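PDB 4Z8I: peptidoglycan recognition protein 3 from Branchiostoma belcheri tsingtauense, which probably hydrolyses the bond between N-acetylmuramic acid and L-alanine in bacterial peptidoglycan, using a zinc-dependent amidase domain fused to a chitin-binding domain. Local coordinates for residues G61-I66 and S182-C186; K89-H93 and H150-V154; H94-C100 and C162-T168; L199-D204 and Y216-K220. All blocks are in the same frame, centred on the assembly; numbering follows the deposited sequence.

Interaction 1 of 4, residues G61-I66 and S182-C186; sequences GTCPRI and SLISC
Cys63 and Cys186 are joined by a disulfide that ties the loop 61-66 to helix 174-190, a helix packed on the central mixed sheet of the amidase fold. The two SG atoms lie 2.0 Å apart with chi3 at 85°, close to the perpendicular twist usual for disulfides. The half-cystines reach each other by different routes: SG of Cys186 extends anti to its backbone N (chi1 -175°), out from the helix, whereas SG of Cys63 lies beside its own N and opposite the carbonyl carbon. CB of Cys63 lies 3.3 Å from SG of Cys186.

Pro64 follows directly and lays its ring along the helix at Ser182 and Leu183. Its CD meets the carbonyl O of Ser182 at 3.6 Å, while CG lies 3.9 Å from the backbone N of Leu183, so the ring rests on helix backbone as much as on side chains. Ser182 meets this ring with CB, its OG being bonded to Ala178 O within the helix; its carbonyl O accepts Cys186 N at 2.9 Å. Thr62 brings CB near Ser185, whose OG has a weak hydrogen bond to His28, a residue of the N-terminal part of the chain. Val138 of strand 138-140 touches both Pro64 and Leu183, which links the loop to the sheet. Beyond the proline, Ile66 and Leu183 cross at about a right angle, and they meet through single methyl groups, Ile66 CD1 standing 4.0 Å from Leu183 CD1.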
loop_
_atom_site.group_PDB
_atom_site.type_symbol
_atom_site.label_atom_id
_atom_site.label_comp_id
_atom_site.label_asym_id
_atom_site.label_seq_id
_atom_site.Cartn_x
_atom_site.Cartn_y
_atom_site.Cartn_z
ATOM N N GLY A 61 12.368 -0.249 -0.137
ATOM C CA GLY A 61 12.109 -0.528 -1.538
ATOM C C GLY A 61 10.673 -0.282 -1.960
ATOM O O GLY A 61 9.895 0.328 -1.224
ATOM N N THR A 62 10.320 -0.753 -3.151
ATOM C CA THR A 62 8.969 -0.571 -3.666
ATOM C C THR A 62 7.980 -1.441 -2.907
ATOM O O THR A 62 6.862 -1.018 -2.625
ATOM C CB THR A 62 8.874 -0.892 -5.172
ATOM O OG1 THR A 62 9.278 -2.248 -5.402
ATOM C CG2 THR A 62 9.759 0.039 -5.974
ATOM N N CYS A 63 8.401 -2.655 -2.570
ATOM C CA CYS A 63 7.537 -3.588 -1.855
ATOM C C CYS A 63 7.789 -3.571 -0.346
ATOM O O CYS A 63 8.894 -3.867 0.109
ATOM C CB CYS A 63 7.704 -5.004 -2.410
ATOM S SG CYS A 63 6.976 -5.233 -4.048
ATOM N N PRO A 64 6.752 -3.224 0.433
ATOM C CA PRO A 64 6.819 -3.187 1.898
ATOM C C PRO A 64 6.698 -4.592 2.463
ATOM O O PRO A 64 6.167 -5.464 1.776
ATOM C CB PRO A 64 5.575 -2.383 2.269
ATOM C CG PRO A 64 4.594 -2.729 1.196
ATOM C CD PRO A 64 5.412 -2.864 -0.066
ATOM N N ARG A 65 7.170 -4.823 3.684
ATOM C CA ARG A 65 7.007 -6.143 4.282
ATOM C C ARG A 65 5.539 -6.419 4.590
ATOM O O ARG A 65 4.928 -5.748 5.422
ATOM C CB ARG A 65 7.858 -6.302 5.543
ATOM C CG ARG A 65 7.719 -7.672 6.209
ATOM C CD ARG A 65 7.951 -8.821 5.221
ATOM N NE ARG A 65 7.572 -10.116 5.787
ATOM C CZ ARG A 65 8.435 -11.005 6.271
ATOM N NH1 ARG A 65 7.999 -12.155 6.773
ATOM N NH2 ARG A 65 9.736 -10.748 6.252
ATOM N N ILE A 66 4.979 -7.409 3.903
ATOM C CA ILE A 66 3.598 -7.816 4.115
ATOM C C ILE A 66 3.528 -8.958 5.123
ATOM O O ILE A 66 4.110 -10.023 4.906
ATOM C CB ILE A 66 2.944 -8.272 2.796
ATOM C CG1 ILE A 66 3.016 -7.152 1.752
ATOM C CG2 ILE A 66 1.503 -8.707 3.034
ATOM C CD1 ILE A 66 2.580 -7.576 0.370
ATOM N N SER A 182 3.429 2.226 -0.922
ATOM C CA SER A 182 4.380 1.221 -1.377
ATOM C C SER A 182 3.658 -0.052 -1.784
ATOM O O SER A 182 4.085 -0.738 -2.706
ATOM C CB SER A 182 5.403 0.905 -0.288
ATOM O OG SER A 182 6.020 2.089 0.175
ATOM N N LEU A 183 2.569 -0.370 -1.091
ATOM C CA LEU A 183 1.781 -1.548 -1.432
ATOM C C LEU A 183 1.223 -1.388 -2.836
ATOM O O LEU A 183 1.364 -2.277 -3.681
ATOM C CB LEU A 183 0.641 -1.755 -0.438
ATOM C CG LEU A 183 -0.256 -2.960 -0.728
ATOM C CD1 LEU A 183 0.540 -4.254 -0.659
ATOM C CD2 LEU A 183 -1.425 -3.005 0.229
ATOM N N ILE A 184 0.598 -0.238 -3.073
ATOM C CA ILE A 184 0.047 0.084 -4.384
ATOM C C ILE A 184 1.122 -0.003 -5.465
ATOM O O ILE A 184 0.924 -0.641 -6.504
ATOM C CB ILE A 184 -0.586 1.487 -4.389
ATOM C CG1 ILE A 184 -1.734 1.551 -3.378
ATOM C CG2 ILE A 184 -1.093 1.833 -5.773
ATOM C CD1 ILE A 184 -2.364 2.931 -3.234
ATOM N N SER A 185 2.261 0.632 -5.200
ATOM C CA SER A 185 3.389 0.631 -6.127
ATOM C C SER A 185 3.828 -0.793 -6.460
ATOM O O SER A 185 4.034 -1.129 -7.621
ATOM C CB SER A 185 4.553 1.421 -5.529
ATOM O OG SER A 185 5.652 1.472 -6.418
ATOM N N CYS A 186 3.954 -1.620 -5.429
ATOM C CA CYS A 186 4.344 -3.019 -5.566
ATOM C C CYS A 186 3.373 -3.760 -6.475
ATOM O O CYS A 186 3.781 -4.485 -7.392
ATOM C CB CYS A 186 4.361 -3.671 -4.180
ATOM S SG CYS A 186 4.944 -5.374 -4.126
#

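Interaction 2 of 4, residues K89-H93 and H150-V154; sequences KVVIH and HALNV. With ZN (zinc ion), chain B.
NE2 of His93 donates to ND1 of His150 over 2.9 Å, in a bond moderately bent, with an N-H...N angle of 145°. ND1 of His150 sits somewhat out of the His93 ring plane. The rings meet rim to rim with planes at 80°, neither lying over the other. The opposite nitrogen of His93, ND1, binds the zinc ion at 2.0 Å, and a water 1.9 Å from the zinc joins His202 and Cys210 in completing the site. His93 is therefore held at both nitrogens, which fixes the rotation of its imidazole, with His150 as its second-shell partner. His150 has CG between its backbone N and carbonyl carbon (chi1 58°), a torsion that swings the ring over toward strand 87-94. An alanine in place of His150 would remove the acceptor, and NE2 of His93 would probably be left without this mate and the zinc-bound ring less firmly set.

Apolar contacts continue down the strand. CE1 of His150 approaches CB of Val91 at 3.9 Å; CG2 of Val91 meets CG1 of Val154 at 3.6 Å as the two side chains run past each other in opposite directions. The second methyl of Val154, CG2, lies 3.5 Å from CD of Lys89. Strand 87-94 is flanked by strands 158-163 and 197-201, while the loop 150-154 packs over one side of it, wedged against helix 202-205 through Ala151 and Val154.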
loop_
_atom_site.group_PDB
_atom_site.type_symbol
_atom_site.label_atom_id
_atom_site.label_comp_id
_atom_site.label_asym_id
_atom_site.label_seq_id
_atom_site.Cartn_x
_atom_site.Cartn_y
_atom_site.Cartn_z
ATOM N N LYS A 89 -8.781 -0.297 -10.471
ATOM C CA LYS A 89 -8.875 0.749 -9.457
ATOM C C LYS A 89 -8.558 0.323 -8.018
ATOM O O LYS A 89 -8.635 -0.850 -7.671
ATOM C CB LYS A 89 -10.245 1.429 -9.545
ATOM C CG LYS A 89 -11.410 0.484 -9.772
ATOM C CD LYS A 89 -12.620 1.209 -10.359
ATOM C CE LYS A 89 -12.526 1.325 -11.867
ATOM N NZ LYS A 89 -13.763 1.892 -12.470
ATOM N N VAL A 90 -8.189 1.298 -7.189
ATOM C CA VAL A 90 -7.841 1.045 -5.791
ATOM C C VAL A 90 -8.763 1.836 -4.871
ATOM O O VAL A 90 -8.898 3.055 -5.018
ATOM C CB VAL A 90 -6.383 1.448 -5.496
ATOM C CG1 VAL A 90 -6.023 1.127 -4.058
ATOM C CG2 VAL A 90 -5.437 0.740 -6.442
ATOM N N VAL A 91 -9.402 1.144 -3.930
ATOM C CA VAL A 91 -10.328 1.785 -2.998
ATOM C C VAL A 91 -9.725 1.821 -1.598
ATOM O O VAL A 91 -9.237 0.805 -1.098
ATOM C CB VAL A 91 -11.690 1.062 -2.967
ATOM C CG1 VAL A 91 -12.671 1.805 -2.086
ATOM C CG2 VAL A 91 -12.248 0.937 -4.371
ATOM N N ILE A 92 -9.751 2.995 -0.973
ATOM C CA ILE A 92 -9.159 3.172 0.347
ATOM C C ILE A 92 -10.227 3.173 1.440
ATOM O O ILE A 92 -11.244 3.864 1.330
ATOM C CB ILE A 92 -8.338 4.473 0.419
ATOM C CG1 ILE A 92 -7.230 4.458 -0.635
ATOM C CG2 ILE A 92 -7.748 4.664 1.810
ATOM C CD1 ILE A 92 -6.210 3.353 -0.434
ATOM N N HIS A 93 -9.989 2.396 2.493
ATOM C CA HIS A 93 -10.948 2.256 3.581
ATOM C C HIS A 93 -10.330 2.646 4.914
ATOM O O HIS A 93 -9.107 2.667 5.052
ATOM C CB HIS A 93 -11.435 0.808 3.668
ATOM C CG HIS A 93 -12.300 0.389 2.522
ATOM N ND1 HIS A 93 -13.671 0.511 2.544
ATOM C CD2 HIS A 93 -11.989 -0.156 1.322
ATOM C CE1 HIS A 93 -14.170 0.063 1.407
ATOM N NE2 HIS A 93 -13.169 -0.345 0.647
ATOM N N HIS A 150 -15.573 -5.266 0.120
ATOM C CA HIS A 150 -15.346 -3.991 0.794
ATOM C C HIS A 150 -16.144 -2.845 0.177
ATOM O O HIS A 150 -16.406 -1.839 0.838
ATOM C CB HIS A 150 -13.852 -3.651 0.785
ATOM C CG HIS A 150 -13.258 -3.572 -0.589
ATOM N ND1 HIS A 150 -13.287 -2.422 -1.349
ATOM C CD2 HIS A 150 -12.618 -4.501 -1.338
ATOM C CE1 HIS A 150 -12.691 -2.645 -2.506
ATOM N NE2 HIS A 150 -12.275 -3.899 -2.525
ATOM N N ALA A 151 -16.525 -2.994 -1.089
ATOM C CA ALA A 151 -17.300 -1.971 -1.785
ATOM C C ALA A 151 -18.098 -2.580 -2.931
ATOM O O ALA A 151 -17.542 -2.907 -3.984
ATOM C CB ALA A 151 -16.389 -0.872 -2.296
ATOM N N LEU A 152 -19.407 -2.702 -2.721
ATOM C CA LEU A 152 -20.299 -3.460 -3.600
ATOM C C LEU A 152 -20.208 -3.092 -5.082
ATOM O O LEU A 152 -20.157 -3.972 -5.943
ATOM C CB LEU A 152 -21.747 -3.312 -3.124
ATOM C CG LEU A 152 -22.711 -4.440 -3.502
ATOM C CD1 LEU A 152 -22.640 -5.568 -2.482
ATOM C CD2 LEU A 152 -24.141 -3.930 -3.655
ATOM N N ASN A 153 -20.193 -1.797 -5.375
ATOM C CA ASN A 153 -20.168 -1.330 -6.759
ATOM C C ASN A 153 -18.881 -1.670 -7.518
ATOM O O ASN A 153 -18.847 -1.585 -8.746
ATOM C CB ASN A 153 -20.401 0.187 -6.815
ATOM C CG ASN A 153 -21.853 0.570 -6.581
ATOM O OD1 ASN A 153 -22.769 -0.174 -6.927
ATOM N ND2 ASN A 153 -22.068 1.745 -5.997
ATOM N N VAL A 154 -17.833 -2.063 -6.796
ATOM C CA VAL A 154 -16.495 -2.091 -7.379
ATOM C C VAL A 154 -15.614 -3.263 -6.900
ATOM O O VAL A 154 -14.428 -3.345 -7.237
ATOM C CB VAL A 154 -15.789 -0.722 -7.146
ATOM C CG1 VAL A 154 -15.227 -0.630 -5.736
ATOM C CG2 VAL A 154 -14.710 -0.480 -8.178
HETATM ZN ZN ZN B . -14.947 1.632 3.607
HETATM O O HOH W 1 -15.619 0.071 4.570
#

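Interaction 3 of 4, residues H94-C100 and C162-T168; sequences HSAGATC and CFMGDFT
Ser95 N reaches the carbonyl O of Phe163 at 2.7 Å in a weak hydrogen bond, its angle of 128° being poor. Phe167 N points almost straight at ND1 of His94 (173°), yet over a long 3.4 Å, so this bond is weak too; each segment supplies one donor. Phe167 N arrives at the ring edge, in the imidazole plane. Beside it, OD1 of Asp166 sits 3.2 Å from His94 CE1, the carboxylate and ring running side by side with planes 67° apart. One face of the imidazole is covered from within its own segment by Ala96 N.

Further out, Gly165 packs against the loop 97-99: its CA faces Gly97 O at 3.2 Å in a CA-H...O contact and has CG2 of Thr99 near by at 3.8 Å. A side chain on this glycine would run into Thr99 CG2 and the Phe167 ring. Phe167 turns its own ring edge to His94 CB. At the far end, Met164 bends at chi3 to bring CE within 3.6 Å of Cys100 SG.

His94 and Phe163 form a parallel bridge between strands 87-94 and 158-163, and the zinc ion lies about 5 Å from the His94 side chain. These parallel strands beside the zinc site, together with the disulfide from Cys100 to Cys106 near the start of helix 103-120, are characteristic of the peptidoglycan recognition protein fold.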
loop_
_atom_site.group_PDB
_atom_site.type_symbol
_atom_site.label_atom_id
_atom_site.label_comp_id
_atom_site.label_asym_id
_atom_site.label_seq_id
_atom_site.Cartn_x
_atom_site.Cartn_y
_atom_site.Cartn_z
ATOM N N HIS A 94 -11.175 2.960 5.893
ATOM C CA HIS A 94 -10.718 3.027 7.278
ATOM C C HIS A 94 -11.492 2.018 8.121
ATOM O O HIS A 94 -12.608 1.631 7.773
ATOM C CB HIS A 94 -10.771 4.454 7.856
ATOM C CG HIS A 94 -12.132 4.900 8.301
ATOM N ND1 HIS A 94 -12.311 5.838 9.297
ATOM C CD2 HIS A 94 -13.373 4.559 7.878
ATOM C CE1 HIS A 94 -13.603 6.045 9.477
ATOM N NE2 HIS A 94 -14.270 5.281 8.631
ATOM N N SER A 95 -10.883 1.567 9.209
ATOM C CA SER A 95 -11.502 0.564 10.065
ATOM C C SER A 95 -12.695 1.146 10.816
ATOM O O SER A 95 -13.593 0.409 11.225
ATOM C CB SER A 95 -10.477 0.017 11.060
ATOM O OG SER A 95 -11.092 -0.784 12.049
ATOM N N ALA A 96 -12.698 2.469 10.978
ATOM C CA ALA A 96 -13.626 3.151 11.878
ATOM C C ALA A 96 -13.603 2.476 13.243
ATOM O O ALA A 96 -14.641 2.296 13.880
ATOM C CB ALA A 96 -15.034 3.169 11.304
ATOM N N GLY A 97 -12.402 2.102 13.677
ATOM C CA GLY A 97 -12.212 1.394 14.928
ATOM C C GLY A 97 -10.877 1.702 15.581
ATOM O O GLY A 97 -10.331 2.795 15.431
ATOM N N ALA A 98 -10.342 0.727 16.309
ATOM C CA ALA A 98 -9.136 0.942 17.103
ATOM C C ALA A 98 -7.882 1.127 16.257
ATOM O O ALA A 98 -7.725 0.501 15.211
ATOM C CB ALA A 98 -8.944 -0.200 18.085
ATOM N N THR A 99 -6.995 1.999 16.723
ATOM C CA THR A 99 -5.661 2.125 16.154
ATOM C C THR A 99 -4.754 1.105 16.830
ATOM O O THR A 99 -5.044 0.639 17.931
ATOM C CB THR A 99 -5.082 3.535 16.374
ATOM O OG1 THR A 99 -5.236 3.911 17.748
ATOM C CG2 THR A 99 -5.800 4.549 15.505
ATOM N N CYS A 100 -3.658 0.756 16.165
ATOM C CA CYS A 100 -2.698 -0.192 16.714
ATOM C C CYS A 100 -1.285 0.247 16.349
ATOM O O CYS A 100 -1.058 0.768 15.259
ATOM C CB CYS A 100 -2.982 -1.600 16.195
ATOM S SG CYS A 100 -3.011 -1.740 14.400
ATOM N N CYS A 162 -7.519 -1.251 3.706
ATOM C CA CYS A 162 -8.138 -0.637 4.874
ATOM C C CYS A 162 -7.118 -0.242 5.930
ATOM O O CYS A 162 -6.393 -1.086 6.444
ATOM C CB CYS A 162 -9.175 -1.579 5.485
ATOM S SG CYS A 162 -9.950 -0.936 6.978
ATOM N N PHE A 163 -7.065 1.047 6.251
ATOM C CA PHE A 163 -6.248 1.514 7.361
ATOM C C PHE A 163 -6.975 1.164 8.648
ATOM O O PHE A 163 -8.186 1.355 8.748
ATOM C CB PHE A 163 -6.040 3.027 7.283
ATOM C CG PHE A 163 -5.121 3.459 6.179
ATOM C CD1 PHE A 163 -5.544 3.444 4.857
ATOM C CD2 PHE A 163 -3.839 3.900 6.464
ATOM C CE1 PHE A 163 -4.701 3.846 3.843
ATOM C CE2 PHE A 163 -2.991 4.305 5.452
ATOM C CZ PHE A 163 -3.424 4.281 4.142
ATOM N N MET A 164 -6.247 0.643 9.629
ATOM C CA MET A 164 -6.865 0.297 10.903
ATOM C C MET A 164 -6.885 1.477 11.870
ATOM O O MET A 164 -5.853 1.882 12.406
ATOM C CB MET A 164 -6.198 -0.928 11.527
ATOM C CG MET A 164 -6.522 -2.207 10.779
ATOM S SD MET A 164 -5.843 -3.677 11.554
ATOM C CE MET A 164 -4.087 -3.357 11.389
ATOM N N GLY A 165 -8.080 2.024 12.075
ATOM C CA GLY A 165 -8.280 3.168 12.946
ATOM C C GLY A 165 -9.453 4.004 12.472
ATOM O O GLY A 165 -10.095 3.674 11.471
ATOM N N ASP A 166 -9.742 5.079 13.196
ATOM C CA ASP A 166 -10.779 6.021 12.794
ATOM C C ASP A 166 -10.111 7.333 12.419
ATOM O O ASP A 166 -9.470 7.972 13.255
ATOM C CB ASP A 166 -11.777 6.248 13.930
ATOM C CG ASP A 166 -13.036 6.966 13.472
ATOM O OD1 ASP A 166 -13.063 7.471 12.330
ATOM O OD2 ASP A 166 -14.002 7.032 14.260
ATOM N N PHE A 167 -10.260 7.736 11.162
ATOM C CA PHE A 167 -9.531 8.895 10.664
ATOM C C PHE A 167 -10.449 10.000 10.163
ATOM O O PHE A 167 -10.226 10.588 9.105
ATOM C CB PHE A 167 -8.514 8.455 9.611
ATOM C CG PHE A 167 -7.578 7.393 10.107
ATOM C CD1 PHE A 167 -6.629 7.689 11.074
ATOM C CD2 PHE A 167 -7.670 6.092 9.640
ATOM C CE1 PHE A 167 -5.780 6.716 11.550
ATOM C CE2 PHE A 167 -6.823 5.115 10.113
ATOM C CZ PHE A 167 -5.874 5.428 11.069
ATOM N N THR A 168 -11.481 10.275 10.954
ATOM C CA THR A 168 -12.395 11.372 10.690
ATOM C C THR A 168 -11.806 12.664 11.242
ATOM O O THR A 168 -11.955 13.731 10.647
ATOM C CB THR A 168 -13.771 11.116 11.330
ATOM O OG1 THR A 168 -13.614 10.926 12.741
ATOM C CG2 THR A 168 -14.412 9.873 10.732
#

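Interaction 4 of 4, residues L199-D204 and Y216-K220; sequences LYGHRD and YDDIK. With ZN (zinc ion), chain B.
Tyr216 is met on its face by Arg203 and at its rim by Asp204. CD of Arg203 stands 3.4 Å from the ring centroid and 4° off the ring normal, a CH-pi contact. The guanidinium lies nearly flat on the ring with planes 24° apart and its CZ off-centre at 4.6 Å, a cation-pi stack. The hydroxyl OH donates to OD1 of Asp204 at 2.5 Å, a value that carries little weight at this resolution. CG of Tyr216 lies anti to the backbone N (chi1 -179°), which carries the ring out to both.

Both partners lie in the short helix 202-205 that follows strand 197-201, the part of the amidase fold that delivers His202, whose ND1 binds the zinc ion at 2.0 Å. A phenylalanine in place of Tyr216 would keep the face for Arg203, but OD1 of Asp204 would probably lose its mate.

Asp204 OD2 accepts Gly201 N at 2.9 Å and bonds to Tyr225, while Arg203 NH2 bonds to Ala209 O and Asn213. Ile219 places CD1 3.8 Å from Gly201 CA; a side chain on Gly201 would run into CD1 of Tyr216. CD2 of Leu199 rests 3.6 Å from the carbonyl O of Ile219.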
loop_
_atom_site.group_PDB
_atom_site.type_symbol
_atom_site.label_atom_id
_atom_site.label_comp_id
_atom_site.label_asym_id
_atom_site.label_seq_id
_atom_site.Cartn_x
_atom_site.Cartn_y
_atom_site.Cartn_z
ATOM N N LEU A 199 -7.500 5.851 -8.189
ATOM C CA LEU A 199 -7.565 5.752 -6.737
ATOM C C LEU A 199 -8.862 6.358 -6.210
ATOM O O LEU A 199 -9.179 7.512 -6.501
ATOM C CB LEU A 199 -6.361 6.451 -6.097
ATOM C CG LEU A 199 -6.279 6.417 -4.569
ATOM C CD1 LEU A 199 -5.842 5.049 -4.081
ATOM C CD2 LEU A 199 -5.344 7.494 -4.052
ATOM N N TYR A 200 -9.610 5.578 -5.437
ATOM C CA TYR A 200 -10.858 6.057 -4.851
ATOM C C TYR A 200 -10.820 5.961 -3.332
ATOM O O TYR A 200 -10.140 5.101 -2.771
ATOM C CB TYR A 200 -12.052 5.227 -5.342
ATOM C CG TYR A 200 -12.266 5.209 -6.835
ATOM C CD1 TYR A 200 -11.499 4.396 -7.658
ATOM C CD2 TYR A 200 -13.261 5.978 -7.421
ATOM C CE1 TYR A 200 -11.702 4.372 -9.022
ATOM C CE2 TYR A 200 -13.470 5.956 -8.788
ATOM C CZ TYR A 200 -12.687 5.148 -9.582
ATOM O OH TYR A 200 -12.884 5.114 -10.941
ATOM N N GLY A 201 -11.558 6.844 -2.670
ATOM C CA GLY A 201 -11.921 6.626 -1.283
ATOM C C GLY A 201 -13.215 5.837 -1.311
ATOM O O GLY A 201 -13.899 5.823 -2.334
ATOM N N HIS A 202 -13.558 5.174 -0.212
ATOM C CA HIS A 202 -14.783 4.377 -0.170
ATOM C C HIS A 202 -16.014 5.244 -0.437
ATOM O O HIS A 202 -16.942 4.821 -1.125
ATOM C CB HIS A 202 -14.911 3.661 1.176
ATOM C CG HIS A 202 -16.027 2.664 1.230
ATOM N ND1 HIS A 202 -16.429 2.062 2.403
ATOM C CD2 HIS A 202 -16.819 2.155 0.257
ATOM C CE1 HIS A 202 -17.423 1.229 2.151
ATOM N NE2 HIS A 202 -17.680 1.268 0.856
ATOM N N ARG A 203 -16.007 6.463 0.094
ATOM C CA ARG A 203 -17.134 7.378 -0.069
ATOM C C ARG A 203 -17.324 7.798 -1.522
ATOM O O ARG A 203 -18.406 8.241 -1.910
ATOM C CB ARG A 203 -16.949 8.621 0.806
ATOM C CG ARG A 203 -15.728 9.453 0.440
ATOM C CD ARG A 203 -15.658 10.738 1.249
ATOM N NE ARG A 203 -15.558 10.485 2.683
ATOM C CZ ARG A 203 -15.489 11.441 3.604
ATOM N NH1 ARG A 203 -15.508 12.716 3.241
ATOM N NH2 ARG A 203 -15.401 11.124 4.887
ATOM N N ASP A 204 -16.269 7.664 -2.319
ATOM C CA ASP A 204 -16.325 8.039 -3.728
ATOM C C ASP A 204 -17.162 7.052 -4.538
ATOM O O ASP A 204 -17.691 7.392 -5.598
ATOM C CB ASP A 204 -14.913 8.119 -4.316
ATOM C CG ASP A 204 -14.145 9.336 -3.837
ATOM O OD1 ASP A 204 -14.774 10.389 -3.603
ATOM O OD2 ASP A 204 -12.908 9.240 -3.704
ATOM N N TYR A 216 -9.273 10.885 3.901
ATOM C CA TYR A 216 -9.823 11.162 2.578
ATOM C C TYR A 216 -9.210 12.430 1.997
ATOM O O TYR A 216 -9.005 12.527 0.790
ATOM C CB TYR A 216 -11.345 11.291 2.638
ATOM C CG TYR A 216 -11.999 11.556 1.302
ATOM C CD1 TYR A 216 -12.131 10.545 0.360
ATOM C CD2 TYR A 216 -12.494 12.813 0.988
ATOM C CE1 TYR A 216 -12.730 10.781 -0.860
ATOM C CE2 TYR A 216 -13.095 13.059 -0.230
ATOM C CZ TYR A 216 -13.211 12.039 -1.148
ATOM O OH TYR A 216 -13.811 12.282 -2.360
ATOM N N ASP A 217 -8.925 13.401 2.862
ATOM C CA ASP A 217 -8.249 14.619 2.434
ATOM C C ASP A 217 -6.822 14.301 2.002
ATOM O O ASP A 217 -6.339 14.827 0.999
ATOM C CB ASP A 217 -8.238 15.670 3.549
ATOM C CG ASP A 217 -9.566 16.394 3.689
ATOM O OD1 ASP A 217 -10.376 16.356 2.738
ATOM O OD2 ASP A 217 -9.793 17.013 4.750
ATOM N N ASP A 218 -6.150 13.435 2.757
ATOM C CA ASP A 218 -4.765 13.089 2.446
ATOM C C ASP A 218 -4.640 12.344 1.116
ATOM O O ASP A 218 -3.733 12.622 0.332
ATOM C CB ASP A 218 -4.132 12.280 3.582
ATOM C CG ASP A 218 -2.643 12.044 3.376
ATOM O OD1 ASP A 218 -1.842 12.948 3.698
ATOM O OD2 ASP A 218 -2.269 10.951 2.902
ATOM N N ILE A 219 -5.557 11.414 0.850
ATOM C CA ILE A 219 -5.469 10.610 -0.374
ATOM C C ILE A 219 -5.713 11.390 -1.671
ATOM O O ILE A 219 -5.470 10.871 -2.762
ATOM C CB ILE A 219 -6.383 9.362 -0.338
ATOM C CG1 ILE A 219 -7.857 9.766 -0.337
ATOM C CG2 ILE A 219 -6.047 8.482 0.855
ATOM C CD1 ILE A 219 -8.797 8.584 -0.411
ATOM N N LYS A 220 -6.190 12.626 -1.560
ATOM C CA LYS A 220 -6.346 13.480 -2.733
ATOM C C LYS A 220 -4.969 13.848 -3.266
ATOM O O LYS A 220 -4.769 13.982 -4.474
ATOM C CB LYS A 220 -7.093 14.762 -2.376
ATOM C CG LYS A 220 -8.330 14.560 -1.530
ATOM C CD LYS A 220 -9.542 14.216 -2.366
ATOM C CE LYS A 220 -10.663 15.201 -2.086
ATOM N NZ LYS A 220 -10.715 15.556 -0.640
HETATM ZN ZN ZN B . -14.947 1.632 3.607
HETATM O O HOH W 1 -15.619 0.071 4.570
#

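From the N terminus, the loop 61-66 comes first, and interaction 1 closes a long loop by joining it to helix 174-190. Interactions 2 and 3 are both nested within that loop and cross each other, since their segments alternate along the chain. They share neighbouring strands 87-94 and 158-163, with His93 O and Phe163 N 2.9 Å apart, a probable hydrogen bond. Interaction 4 opens only after the other three have closed, and shuts a short loop between strand 197-201 and helix 213-218. It adjoins interaction 2 across the sheet and shares its zinc ion. Ile184 of helix 174-190 packs on Val90 and Leu199, joining interaction 1 to interactions 2 and 4.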